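PDB 1F8F: benzyl alcohol dehydrogenase from Acinetobacter calcoaceticus, which oxidises benzyl alcohol and probably related aromatic alcohols to their aldehydes, with NAD as the hydride acceptor, as a zinc-containing member of the alcohol dehydrogenase family. Local coordinates for residues 169-174 / 326-331; 177-182 / 207-212; 246-251 / 276-281; 195-200 / 269-274; 26-29 / 34-37. One frame throughout, in Å; residues are numbered along the deposited sequence. Where two conformers were deposited one is given.

Overall arrangement
Interactions 1, 2, 4 and 3 are neighbours in that order, from the zinc site into the coenzyme domain; interaction 5 lies apart in the GroES-like half, its centre about 50 Å from that of interaction 3. Interaction 1 includes a ligand of a zinc ion and touches interaction 2, where Leu328 packs on Ala179; their centres are about 11 Å apart. NAD then joins interaction 2, which holds Thr177 beside the nicotinamide, to interaction 4, at the dinucleotide-binding turn and adenine. Interaction 4 shares helix 269-277 with interaction 3, and Trp197 and Gln274 pack directly against Pro247, Val248 and Ile251. Along the chain, interactions 2, 3 and 4 are all nested inside the loop that interaction 1 closes.

Interaction 1. Residues 169-174 / 326-331; sequences GPLGCG and PELVRL. With ZN (zinc ion), chain B; SO4 (sulfate ion), chain E.
Leu171 reaches from the turn 169-174 to helix 326-331 and lodges its two methyls against Leu328 and Val329. Its CB points at the helix, and CG, anti to the carbonyl carbon (chi1 -63°), carries the branch onward; the touching is done by the two tips. CD1 meets Val329 CG2 at 3.7 Å, the valine standing nearly perpendicular to it. CD2 lies 4.0 Å from Leu328 CD1, and here the two leucines run antiparallel past one another. Behind Leu171 the chain is tightly turned, with Gly172 N bonded to Gly169 O at 2.8 Å. Two residues on, Cys173 SG binds the zinc ion at 2.2 Å, together with Cys44 and His65. On the outer side of the helix, Arg330 NH2 makes a weak hydrogen bond to a sulfate and another bond to Ala191 O of the second subunit. The apolar contact thus sits just before helix 174-186, with Cys173 at its N-cap position, and with Pro170 resting on strand 365-369 and Leu328 also packing on Ala179.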
# COMPACT_ATOMS: atom_id res chain seq x y z
N GLY A 169 -1.45 -32.37 2.13
CA GLY A 169 -2.78 -32.06 1.61
C GLY A 169 -3.46 -30.86 2.24
O GLY A 169 -4.07 -29.97 1.59
N PRO A 170 -3.55 -30.81 3.57
CA PRO A 170 -4.24 -29.75 4.30
C PRO A 170 -3.77 -28.35 3.98
O PRO A 170 -4.49 -27.35 4.10
CB PRO A 170 -3.96 -30.11 5.78
CG PRO A 170 -3.90 -31.63 5.72
CD PRO A 170 -3.03 -31.86 4.49
N LEU A 171 -2.56 -28.19 3.43
CA LEU A 171 -2.06 -26.91 2.97
C LEU A 171 -2.92 -26.41 1.82
O LEU A 171 -2.95 -25.20 1.56
CB LEU A 171 -0.57 -26.91 2.57
CG LEU A 171 0.48 -27.23 3.64
CD1 LEU A 171 1.85 -27.43 3.00
CD2 LEU A 171 0.59 -26.13 4.63
N GLY A 172 -3.57 -27.27 1.03
CA GLY A 172 -4.43 -26.75 -0.08
C GLY A 172 -5.73 -26.08 0.38
O GLY A 172 -6.54 -25.65 -0.47
N CYS A 173 -6.04 -26.02 1.68
CA CYS A 173 -7.21 -25.37 2.19
C CYS A 173 -7.06 -24.78 3.59
O CYS A 173 -6.82 -23.58 3.72
CB CYS A 173 -8.50 -26.21 2.26
SG CYS A 173 -9.97 -25.22 2.70
N GLY A 174 -7.37 -25.55 4.65
CA GLY A 174 -7.38 -24.95 5.99
C GLY A 174 -6.10 -24.27 6.50
O GLY A 174 -6.20 -23.23 7.20
N PRO A 326 4.32 -23.39 -1.45
CA PRO A 326 5.75 -23.65 -1.27
C PRO A 326 6.36 -22.77 -0.19
O PRO A 326 7.31 -23.22 0.47
CB PRO A 326 6.37 -23.40 -2.66
CG PRO A 326 5.20 -23.49 -3.59
CD PRO A 326 3.98 -23.03 -2.84
N GLU A 327 5.92 -21.51 0.04
CA GLU A 327 6.51 -20.72 1.10
C GLU A 327 6.19 -21.36 2.47
O GLU A 327 7.06 -21.47 3.35
CB GLU A 327 6.08 -19.23 1.08
CG GLU A 327 6.69 -18.39 -0.03
CD GLU A 327 5.98 -17.09 -0.29
OE1 GLU A 327 4.89 -16.76 0.20
OE2 GLU A 327 6.53 -16.27 -1.06
N LEU A 328 4.95 -21.84 2.66
CA LEU A 328 4.66 -22.52 3.93
C LEU A 328 5.50 -23.79 4.09
O LEU A 328 5.96 -24.04 5.19
CB LEU A 328 3.18 -22.82 4.07
CG LEU A 328 2.23 -21.60 4.04
CD1 LEU A 328 0.80 -22.14 4.11
CD2 LEU A 328 2.57 -20.57 5.10
N VAL A 329 5.68 -24.63 3.10
CA VAL A 329 6.50 -25.86 3.23
C VAL A 329 7.93 -25.49 3.63
O VAL A 329 8.58 -26.23 4.38
CB VAL A 329 6.55 -26.68 1.93
CG1 VAL A 329 7.49 -27.87 2.02
CG2 VAL A 329 5.19 -27.19 1.49
N ARG A 330 8.46 -24.40 3.08
CA ARG A 330 9.82 -23.97 3.42
C ARG A 330 9.87 -23.47 4.85
O ARG A 330 10.84 -23.76 5.52
CB ARG A 330 10.31 -22.84 2.49
CG ARG A 330 11.57 -22.06 2.82
CD ARG A 330 11.59 -20.63 2.31
NE ARG A 330 11.11 -20.28 1.04
CZ ARG A 330 10.68 -19.80 -0.07
NH1 ARG A 330 10.38 -20.65 -1.08
NH2 ARG A 330 10.43 -18.51 -0.32
N LEU A 331 8.89 -22.75 5.36
CA LEU A 331 8.87 -22.25 6.74
C LEU A 331 8.80 -23.40 7.73
O LEU A 331 9.48 -23.46 8.78
CB LEU A 331 7.70 -21.26 6.85
CG LEU A 331 8.01 -19.85 6.32
CD1 LEU A 331 6.75 -19.02 6.45
CD2 LEU A 331 9.16 -19.17 7.12
ZN ZN B . -11.70 -26.31 3.42
S SO4 E . 9.29 -16.74 -3.18
O1 SO4 E . 8.38 -17.72 -3.85
O2 SO4 E . 9.04 -15.38 -3.81
O3 SO4 E . 10.72 -17.10 -3.50
O4 SO4 E . 9.05 -16.74 -1.71

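Interaction 2. Residues 177-182 / 207-212; sequences TGAGAC and LLAAKV. With NAD (nicotinamide-adenine-dinucleotide), chain F.
Ala209 presses its methyl onto Ala179 where the segments 177-182 and 207-212 pass with their axes 8.0 Å apart, crossing at -37°. Walking along 207-212, Leu207 turns away from the partner helix and packs on Ile218 of strand 217-222. Leu208 spends its side chain on Phe337 and Pro338. Ala209 carries most of the contact: its CB stands 3.7 Å from Ala179 CA and 3.9 Å from Ala179 CB, and on the next turn 4.1 Å from Cys182 CB. Where alanine meets alanine, with only methyls between them, the backbones come close, Ala179 and Ala209 CA atoms being 5.1 Å apart. Ala210 follows, flanks Cys182 and, like it, leans on Phe194 of strand 193-197. Lys211 NZ bonds to Leu234 O, while Val212 packs on Pro190 of the second subunit. In the first turn of the other helix, Thr177 OG1 lies 3.5 Å from NAD C4N, the ring carbon that accepts hydride. Helix 201-213 is the first helix of the Rossmann fold, following the glycine-rich turn that binds the coenzyme.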
# COMPACT_ATOMS: atom_id res chain seq x y z
N THR A 177 -5.51 -21.08 4.56
CA THR A 177 -6.57 -20.12 4.86
C THR A 177 -6.21 -19.31 6.11
O THR A 177 -6.30 -18.08 6.17
CB THR A 177 -7.97 -20.77 5.07
OG1 THR A 177 -8.48 -21.35 3.87
CG2 THR A 177 -9.00 -19.73 5.53
N GLY A 178 -5.76 -19.99 7.12
CA GLY A 178 -5.44 -19.34 8.38
C GLY A 178 -4.15 -18.56 8.34
O GLY A 178 -4.14 -17.42 8.88
N ALA A 179 -3.11 -19.19 7.79
CA ALA A 179 -1.80 -18.54 7.69
C ALA A 179 -1.87 -17.35 6.74
O ALA A 179 -1.33 -16.27 7.00
CB ALA A 179 -0.72 -19.50 7.15
N GLY A 180 -2.56 -17.55 5.62
CA GLY A 180 -2.75 -16.51 4.62
C GLY A 180 -3.53 -15.31 5.13
O GLY A 180 -3.24 -14.18 4.74
N ALA A 181 -4.51 -15.48 6.02
CA ALA A 181 -5.31 -14.33 6.48
C ALA A 181 -4.40 -13.34 7.19
O ALA A 181 -4.49 -12.12 7.18
CB ALA A 181 -6.33 -14.90 7.43
N CYS A 182 -3.48 -13.95 8.00
CA CYS A 182 -2.49 -13.09 8.67
C CYS A 182 -1.43 -12.56 7.73
O CYS A 182 -1.11 -11.35 7.72
CB CYS A 182 -1.88 -14.02 9.71
SG CYS A 182 -2.56 -14.03 11.36
N LEU A 207 -2.48 -18.47 14.19
CA LEU A 207 -1.67 -18.13 15.36
C LEU A 207 -0.18 -18.41 15.06
O LEU A 207 0.64 -17.56 15.35
CB LEU A 207 -2.11 -18.88 16.61
CG LEU A 207 -1.19 -18.63 17.82
CD1 LEU A 207 -2.10 -18.35 19.00
CD2 LEU A 207 -0.21 -19.78 18.01
N LEU A 208 0.14 -19.56 14.47
CA LEU A 208 1.48 -19.91 14.06
C LEU A 208 2.04 -18.88 13.05
O LEU A 208 3.19 -18.46 13.15
CB LEU A 208 1.59 -21.31 13.43
CG LEU A 208 1.37 -22.53 14.34
CD1 LEU A 208 1.59 -23.82 13.58
CD2 LEU A 208 2.29 -22.49 15.56
N ALA A 209 1.29 -18.33 12.12
CA ALA A 209 1.72 -17.33 11.17
C ALA A 209 1.94 -15.96 11.79
O ALA A 209 2.83 -15.27 11.31
CB ALA A 209 0.73 -17.19 10.00
N ALA A 210 1.21 -15.56 12.83
CA ALA A 210 1.42 -14.28 13.50
C ALA A 210 2.75 -14.37 14.28
O ALA A 210 3.45 -13.37 14.49
CB ALA A 210 0.32 -14.00 14.51
N LYS A 211 3.10 -15.59 14.65
CA LYS A 211 4.37 -15.78 15.34
C LYS A 211 5.46 -15.43 14.32
O LYS A 211 6.40 -14.71 14.65
CB LYS A 211 4.78 -17.12 16.05
CG LYS A 211 3.73 -17.73 16.95
CD LYS A 211 4.12 -19.12 17.44
CE LYS A 211 5.18 -19.08 18.53
NZ LYS A 211 5.69 -20.45 18.84
N VAL A 212 5.31 -15.96 13.10
CA VAL A 212 6.24 -15.70 12.02
C VAL A 212 6.26 -14.20 11.66
O VAL A 212 7.39 -13.73 11.51
CB VAL A 212 5.92 -16.49 10.72
CG1 VAL A 212 6.80 -16.12 9.54
CG2 VAL A 212 6.07 -17.98 11.03
PA NAD F . -12.84 -26.33 13.53
O1A NAD F . -11.58 -27.15 13.55
O2A NAD F . -14.10 -27.00 13.89
O5B NAD F . -12.62 -24.97 14.31
C5B NAD F . -13.55 -23.95 14.75
C4B NAD F . -13.44 -23.72 16.25
O4B NAD F . -14.48 -22.78 16.67
C3B NAD F . -13.59 -24.95 17.16
O3B NAD F . -12.39 -25.24 17.87
C2B NAD F . -14.69 -24.61 18.15
O2B NAD F . -14.43 -24.99 19.51
C1B NAD F . -14.76 -23.08 18.02
N9A NAD F . -16.05 -22.50 18.38
C8A NAD F . -17.30 -22.80 17.90
N7A NAD F . -18.26 -22.06 18.45
C5A NAD F . -17.59 -21.24 19.34
C6A NAD F . -18.02 -20.24 20.23
N6A NAD F . -19.28 -19.85 20.38
N1A NAD F . -17.07 -19.61 20.96
C2A NAD F . -15.77 -19.99 20.83
N3A NAD F . -15.27 -20.89 20.04
C4A NAD F . -16.23 -21.50 19.32
O3 NAD F . -12.95 -25.76 12.01
PN NAD F . -11.74 -25.26 11.10
O1N NAD F . -10.76 -24.50 11.90
O2N NAD F . -11.16 -26.41 10.39
O5D NAD F . -12.57 -24.31 10.08
C5D NAD F . -12.95 -22.99 10.51
C4D NAD F . -14.06 -22.36 9.74
O4D NAD F . -13.58 -21.68 8.54
C3D NAD F . -15.32 -23.13 9.33
O3D NAD F . -16.42 -22.20 9.27
C2D NAD F . -14.95 -23.49 7.89
O2D NAD F . -16.04 -23.96 7.10
C1D NAD F . -14.47 -22.09 7.49
N1N NAD F . -13.62 -22.16 6.30
C2N NAD F . -13.54 -21.03 5.56
C3N NAD F . -12.70 -21.02 4.46
C7N NAD F . -12.52 -19.77 3.54
O7N NAD F . -11.78 -19.84 2.56
N7N NAD F . -13.22 -18.65 3.93
C4N NAD F . -11.91 -22.16 4.14
C5N NAD F . -11.68 -22.97 5.27
C6N NAD F . -12.49 -23.04 6.39

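Interaction 3. Residues 246-251 / 276-281; sequences DPVAAI and VDALGI
Helix 247-254 belongs to the long crossover of the Rossmann fold, and here Val248 and Ile251 on one of its flanks meet Asp277 and Ala278, where helix 269-277 gives way to the short strand 279-280. The contact is apolar and no hydrogen bond crosses it. Val248 touches with one branch: CG1, set anti to its own backbone N (chi1 -175°), lies 4.1 Å from Asp277 CB and 4.2 Å from Ala278 CB. One turn later Ile251 presents CG2, 4.1 Å from Ala278 CB and 4.0 Å from Ala278 O. The small methyl of Ala278 therefore sits between the two branched side chains. Asp277 offers only its CB to this patch; its carboxylate is turned to a salt bridge with Lys273. The first turn of the crossover helix is capped by Asp246, whose OD1 accepts a weak, bent bond from Val248 N at 2.9 Å and a weak, longer but nearly straight one from Ala249 N at 3.5 Å. The backbones of Ala278 and Gly280 both bond to that of Val259, while Ile251 rests on Val195 and Ile240. This contact packs the crossover helix against the end of helix 269-277; the crossover itself follows from the 3-2-1-4-5-6 strand order, the chain travelling from edge strand 238-241 back to strand 259-264, beside the first strand, as in the classic dinucleotide-binding fold.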
# COMPACT_ATOMS: atom_id res chain seq x y z
N ASP A 246 -15.59 -12.64 30.23
CA ASP A 246 -16.00 -11.73 29.13
C ASP A 246 -14.70 -11.51 28.31
O ASP A 246 -13.72 -10.94 28.78
CB ASP A 246 -16.51 -10.42 29.67
CG ASP A 246 -16.73 -9.37 28.60
OD1 ASP A 246 -16.31 -9.61 27.46
OD2 ASP A 246 -17.34 -8.29 28.88
N PRO A 247 -14.64 -12.02 27.11
CA PRO A 247 -13.50 -11.89 26.22
C PRO A 247 -13.18 -10.49 25.75
O PRO A 247 -12.04 -10.05 25.75
CB PRO A 247 -13.89 -12.84 25.08
CG PRO A 247 -15.37 -12.75 24.98
CD PRO A 247 -15.79 -12.67 26.42
N VAL A 248 -14.15 -9.60 25.49
CA VAL A 248 -13.87 -8.23 25.09
C VAL A 248 -13.03 -7.46 26.11
O VAL A 248 -12.02 -6.74 25.86
CB VAL A 248 -15.18 -7.54 24.73
CG1 VAL A 248 -14.99 -6.13 24.18
CG2 VAL A 248 -15.91 -8.35 23.64
N ALA A 249 -13.49 -7.58 27.36
CA ALA A 249 -12.90 -6.88 28.48
C ALA A 249 -11.49 -7.45 28.70
O ALA A 249 -10.61 -6.64 28.92
CB ALA A 249 -13.72 -7.08 29.75
N ALA A 250 -11.39 -8.78 28.60
CA ALA A 250 -10.05 -9.34 28.78
C ALA A 250 -9.15 -8.82 27.65
O ALA A 250 -8.09 -8.26 27.92
CB ALA A 250 -10.12 -10.86 28.92
N ILE A 251 -9.51 -8.98 26.39
CA ILE A 251 -8.66 -8.47 25.29
C ILE A 251 -8.36 -7.01 25.50
O ILE A 251 -7.18 -6.66 25.35
CB ILE A 251 -9.31 -8.69 23.89
CG1 ILE A 251 -9.53 -10.16 23.64
CG2 ILE A 251 -8.42 -8.08 22.79
CD1 ILE A 251 -10.36 -10.70 22.55
N VAL A 276 -15.33 -7.20 16.51
CA VAL A 276 -15.23 -5.80 16.07
C VAL A 276 -15.13 -4.94 17.31
O VAL A 276 -14.20 -4.12 17.38
CB VAL A 276 -16.42 -5.37 15.19
CG1 VAL A 276 -16.25 -3.96 14.65
CG2 VAL A 276 -16.56 -6.29 14.00
N ASP A 277 -15.93 -5.16 18.36
CA ASP A 277 -15.79 -4.37 19.59
C ASP A 277 -14.43 -4.44 20.25
O ASP A 277 -14.02 -3.51 20.96
CB ASP A 277 -16.78 -4.85 20.69
CG ASP A 277 -18.22 -4.66 20.32
OD1 ASP A 277 -18.57 -3.96 19.36
OD2 ASP A 277 -19.16 -5.21 20.92
N ALA A 278 -13.71 -5.56 20.20
CA ALA A 278 -12.42 -5.66 20.89
C ALA A 278 -11.23 -5.10 20.13
O ALA A 278 -10.08 -5.13 20.59
CB ALA A 278 -12.13 -7.13 21.22
N LEU A 279 -11.39 -4.63 18.92
CA LEU A 279 -10.33 -3.99 18.14
C LEU A 279 -10.02 -2.66 18.83
O LEU A 279 -10.90 -2.02 19.42
CB LEU A 279 -10.87 -3.77 16.75
CG LEU A 279 -11.15 -4.98 15.87
CD1 LEU A 279 -11.72 -4.51 14.53
CD2 LEU A 279 -9.91 -5.82 15.65
N GLY A 280 -8.77 -2.19 18.74
CA GLY A 280 -8.35 -0.90 19.26
C GLY A 280 -8.42 0.14 18.13
O GLY A 280 -8.94 -0.22 17.05
N ILE A 281 -8.02 1.38 18.36
CA ILE A 281 -8.06 2.40 17.29
C ILE A 281 -7.36 1.90 16.03
O ILE A 281 -6.25 1.35 16.11
CB ILE A 281 -7.40 3.72 17.73
CG1 ILE A 281 -8.22 4.33 18.89
CG2 ILE A 281 -7.23 4.81 16.65
CD1 ILE A 281 -7.34 5.24 19.77

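Interaction 4. Residues 195-200 / 269-274; sequences VTWGAG and PEILKQ. With NAD (nicotinamide-adenine-dinucleotide), chain F.
Beside the adenine end of the NAD pocket, Trp197, the last residue of the first Rossmann strand, packs its six-membered ring against Ile271 and Gln274 of helix 269-277. The indole is put there by chi1 of -69°, which sets CG anti to the carbonyl carbon. Its CE3 lies 4.1 Å from Ile271 CG2, the two side chains meeting at a slant. Farther round the ring, CH2 touches Gln274 CB at 3.9 Å, and CZ2 comes as near to Gln274 O. Ile271 faces two ways: its CG1 is also 4.1 Å from N6A of NAD, so one isoleucine spans tryptophan and adenine. Past Trp197 the chain enters the glycine-rich turn. Thr196 OG1 donates to Gly198 O at 3.1 Å, in the carbonyl plane, and Gly200 CA approaches NAD O5B to 3.4 Å, leaving no room for a side chain there. Strand 193-197 runs between strands 217-222 and 259-264, with Trp197 covered by Pro247 and Ile251 of helix 247-254 and Gln274 lying on that same helix.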
# COMPACT_ATOMS: atom_id res chain seq x y z
N VAL A 195 -5.31 -11.48 17.72
CA VAL A 195 -6.16 -12.44 18.44
C VAL A 195 -6.84 -13.34 17.41
O VAL A 195 -7.32 -12.81 16.41
CB VAL A 195 -7.31 -11.82 19.28
CG1 VAL A 195 -8.21 -10.88 18.46
CG2 VAL A 195 -8.23 -12.87 19.93
N THR A 196 -6.95 -14.65 17.71
CA THR A 196 -7.74 -15.51 16.85
C THR A 196 -9.05 -15.93 17.51
O THR A 196 -8.90 -16.73 18.51
CB THR A 196 -7.08 -16.78 16.34
OG1 THR A 196 -8.15 -17.51 15.64
CG2 THR A 196 -6.47 -17.71 17.36
N TRP A 197 -10.21 -15.57 17.00
CA TRP A 197 -11.44 -16.08 17.64
C TRP A 197 -11.70 -17.48 17.13
O TRP A 197 -12.08 -17.76 15.97
CB TRP A 197 -12.54 -15.05 17.27
CG TRP A 197 -12.42 -13.69 17.90
CD1 TRP A 197 -11.74 -12.61 17.39
CD2 TRP A 197 -13.00 -13.26 19.15
NE1 TRP A 197 -11.85 -11.56 18.27
CE2 TRP A 197 -12.60 -11.93 19.36
CE3 TRP A 197 -13.81 -13.87 20.11
CZ2 TRP A 197 -13.02 -11.17 20.46
CZ3 TRP A 197 -14.18 -13.16 21.22
CH2 TRP A 197 -13.82 -11.80 21.37
N GLY A 198 -11.58 -18.51 17.99
CA GLY A 198 -11.82 -19.91 17.62
C GLY A 198 -10.44 -20.57 17.47
O GLY A 198 -9.56 -19.98 16.81
N ALA A 199 -10.18 -21.69 18.13
CA ALA A 199 -8.87 -22.30 18.15
C ALA A 199 -8.86 -23.69 17.52
O ALA A 199 -8.24 -24.61 18.08
CB ALA A 199 -8.33 -22.41 19.59
N GLY A 200 -9.40 -23.82 16.34
CA GLY A 200 -9.50 -25.03 15.55
C GLY A 200 -8.28 -25.08 14.64
O GLY A 200 -7.38 -24.27 14.89
N PRO A 269 -22.24 -15.25 14.47
CA PRO A 269 -22.54 -13.84 14.41
C PRO A 269 -22.32 -13.02 15.65
O PRO A 269 -21.78 -11.91 15.58
CB PRO A 269 -24.07 -13.83 14.13
CG PRO A 269 -24.17 -14.97 13.19
CD PRO A 269 -23.32 -16.05 13.83
N GLU A 270 -22.69 -13.58 16.81
CA GLU A 270 -22.62 -12.77 18.03
C GLU A 270 -21.18 -12.69 18.51
O GLU A 270 -20.78 -11.81 19.26
CB GLU A 270 -23.57 -13.44 19.01
CG GLU A 270 -23.33 -14.82 19.46
CD GLU A 270 -23.19 -16.11 18.71
OE1 GLU A 270 -23.64 -16.27 17.54
OE2 GLU A 270 -22.60 -17.06 19.35
N ILE A 271 -20.34 -13.63 18.11
CA ILE A 271 -18.91 -13.68 18.44
C ILE A 271 -18.23 -12.67 17.51
O ILE A 271 -17.27 -11.95 17.81
CB ILE A 271 -18.34 -15.09 18.27
CG1 ILE A 271 -18.30 -16.01 19.52
CG2 ILE A 271 -16.93 -15.08 17.67
CD1 ILE A 271 -17.59 -15.54 20.74
N LEU A 272 -18.79 -12.54 16.30
CA LEU A 272 -18.25 -11.61 15.32
C LEU A 272 -18.46 -10.15 15.74
O LEU A 272 -17.45 -9.42 15.66
CB LEU A 272 -18.87 -11.90 13.96
CG LEU A 272 -18.53 -11.08 12.73
CD1 LEU A 272 -19.18 -11.68 11.48
CD2 LEU A 272 -19.00 -9.62 12.76
N LYS A 273 -19.59 -9.80 16.36
CA LYS A 273 -19.71 -8.42 16.87
C LYS A 273 -18.65 -8.16 17.96
O LYS A 273 -17.99 -7.11 17.98
CB LYS A 273 -21.11 -8.09 17.39
CG LYS A 273 -21.18 -6.68 18.02
CD LYS A 273 -22.54 -6.46 18.64
CE LYS A 273 -22.85 -5.07 19.12
NZ LYS A 273 -22.01 -4.69 20.29
N GLN A 274 -18.47 -9.14 18.85
CA GLN A 274 -17.49 -9.13 19.94
C GLN A 274 -16.10 -8.80 19.40
O GLN A 274 -15.31 -8.07 19.98
CB GLN A 274 -17.44 -10.47 20.69
CG GLN A 274 -18.41 -10.52 21.86
CD GLN A 274 -18.57 -11.83 22.60
OE1 GLN A 274 -18.77 -11.83 23.83
NE2 GLN A 274 -18.46 -12.97 21.96
PA NAD F . -12.84 -26.33 13.53
O1A NAD F . -11.58 -27.15 13.55
O2A NAD F . -14.10 -27.00 13.89
O5B NAD F . -12.62 -24.97 14.31
C5B NAD F . -13.55 -23.95 14.75
C4B NAD F . -13.44 -23.72 16.25
O4B NAD F . -14.48 -22.78 16.67
C3B NAD F . -13.59 -24.95 17.16
O3B NAD F . -12.39 -25.24 17.87
C2B NAD F . -14.69 -24.61 18.15
O2B NAD F . -14.43 -24.99 19.51
C1B NAD F . -14.76 -23.08 18.02
N9A NAD F . -16.05 -22.50 18.38
C8A NAD F . -17.30 -22.80 17.90
N7A NAD F . -18.26 -22.06 18.45
C5A NAD F . -17.59 -21.24 19.34
C6A NAD F . -18.02 -20.24 20.23
N6A NAD F . -19.28 -19.85 20.38
N1A NAD F . -17.07 -19.61 20.96
C2A NAD F . -15.77 -19.99 20.83
N3A NAD F . -15.27 -20.89 20.04
C4A NAD F . -16.23 -21.50 19.32
O3 NAD F . -12.95 -25.76 12.01
PN NAD F . -11.74 -25.26 11.10
O1N NAD F . -10.76 -24.50 11.90
O2N NAD F . -11.16 -26.41 10.39
O5D NAD F . -12.57 -24.31 10.08
C5D NAD F . -12.95 -22.99 10.51
C4D NAD F . -14.06 -22.36 9.74
O4D NAD F . -13.58 -21.68 8.54
C3D NAD F . -15.32 -23.13 9.33
O3D NAD F . -16.42 -22.20 9.27
C2D NAD F . -14.95 -23.49 7.89
O2D NAD F . -16.04 -23.96 7.10
C1D NAD F . -14.47 -22.09 7.49
N1N NAD F . -13.62 -22.16 6.30
C2N NAD F . -13.54 -21.03 5.56
C3N NAD F . -12.70 -21.02 4.46
C7N NAD F . -12.52 -19.77 3.54
O7N NAD F . -11.78 -19.84 2.56
N7N NAD F . -13.22 -18.65 3.93
C4N NAD F . -11.91 -22.16 4.14
C5N NAD F . -11.68 -22.97 5.27
C6N NAD F . -12.49 -23.04 6.39

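Interaction 5. Residues 26-29 / 34-37; sequences IRQP and VLVK
Arg27 NH1 donates to Gln28 O at 2.7 Å and also forms a salt bridge with Glu33, so one guanidinium nitrogen ties together the loop that leads from strand 20-26 into strand 33-42 in the GroES-like part of the chain. The carbonyl is met a little off its plane, the donor tilted by 16°, and the N-H points at the oxygen with a moderate bend. Across the loop the contact is van der Waals, centred on Leu35, which meets oxygens as well as the proline ring. This side chain leaves the strand with CG anti to the backbone N (chi1 -168°) and spreads its methyls toward the loop: CD1 lies 4.2 Å from Arg27 O, and CB 4.4 Å from Pro29 CD. Pro29 points its ring toward the strand, its CB 4.2 Å from Val34 N. No hydrogen bond joins the two segments; strand 33-42 pairs instead with strands 66-74 and 148-152, and Pro29 and Arg27 both touch Leu150 of the latter. Gln28 starts out pointing away from the strand, but its chain bends at chi2 (-16°) and folds back obliquely over the leucine, bringing OE1 to 4.0 Å from Leu35 CD2.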
# COMPACT_ATOMS: atom_id res chain seq x y z
N ILE A 26 -12.21 -43.65 -13.74
CA ILE A 26 -11.72 -42.31 -14.07
C ILE A 26 -11.01 -42.34 -15.42
O ILE A 26 -10.26 -43.27 -15.74
CB ILE A 26 -10.86 -41.77 -12.92
CG1 ILE A 26 -10.60 -40.29 -13.13
CG2 ILE A 26 -9.58 -42.60 -12.88
CD1 ILE A 26 -10.81 -39.33 -12.01
N ARG A 27 -11.27 -41.27 -16.19
CA ARG A 27 -10.68 -41.18 -17.52
C ARG A 27 -9.30 -40.55 -17.55
O ARG A 27 -8.89 -39.90 -16.58
CB ARG A 27 -11.62 -40.36 -18.42
CG ARG A 27 -11.42 -38.87 -18.36
CD ARG A 27 -12.46 -38.07 -19.12
NE ARG A 27 -12.45 -36.67 -18.76
CZ ARG A 27 -11.57 -35.71 -18.76
NH1 ARG A 27 -10.31 -35.84 -19.15
NH2 ARG A 27 -11.97 -34.51 -18.33
N GLN A 28 -8.63 -40.67 -18.70
CA GLN A 28 -7.34 -40.02 -18.87
C GLN A 28 -7.54 -38.49 -19.02
O GLN A 28 -8.59 -37.96 -19.34
CB GLN A 28 -6.52 -40.49 -20.04
CG GLN A 28 -5.58 -41.66 -19.97
CD GLN A 28 -5.19 -42.13 -18.60
OE1 GLN A 28 -4.03 -41.98 -18.20
NE2 GLN A 28 -6.15 -42.74 -17.92
N PRO A 29 -6.47 -37.77 -18.74
CA PRO A 29 -6.48 -36.32 -18.76
C PRO A 29 -6.32 -35.72 -20.15
O PRO A 29 -5.67 -36.26 -21.04
CB PRO A 29 -5.26 -35.98 -17.92
CG PRO A 29 -4.30 -37.09 -18.27
CD PRO A 29 -5.15 -38.31 -18.29
N VAL A 34 -4.53 -32.88 -15.12
CA VAL A 34 -3.53 -33.73 -14.49
C VAL A 34 -4.11 -34.96 -13.77
O VAL A 34 -5.13 -34.78 -13.10
CB VAL A 34 -2.73 -33.03 -13.39
CG1 VAL A 34 -1.30 -33.56 -13.36
CG2 VAL A 34 -2.74 -31.53 -13.49
N LEU A 35 -3.55 -36.17 -13.93
CA LEU A 35 -4.02 -37.40 -13.30
C LEU A 35 -3.16 -37.70 -12.07
O LEU A 35 -1.94 -37.89 -12.27
CB LEU A 35 -3.88 -38.69 -14.12
CG LEU A 35 -4.67 -39.88 -13.53
CD1 LEU A 35 -6.16 -39.57 -13.45
CD2 LEU A 35 -4.41 -41.13 -14.35
N VAL A 36 -3.77 -37.68 -10.89
CA VAL A 36 -2.92 -37.79 -9.69
C VAL A 36 -3.11 -39.08 -8.89
O VAL A 36 -4.27 -39.39 -8.59
CB VAL A 36 -3.26 -36.62 -8.71
CG1 VAL A 36 -2.42 -36.66 -7.45
CG2 VAL A 36 -3.00 -35.27 -9.38
N LYS A 37 -2.05 -39.70 -8.43
CA LYS A 37 -2.27 -40.91 -7.57
C LYS A 37 -2.32 -40.38 -6.12
O LYS A 37 -1.27 -39.90 -5.68
CB LYS A 37 -1.22 -41.99 -7.76
CG LYS A 37 -1.01 -42.92 -6.58
CD LYS A 37 -0.22 -44.17 -6.71
CE LYS A 37 1.16 -44.18 -6.09
NZ LYS A 37 1.43 -45.51 -5.41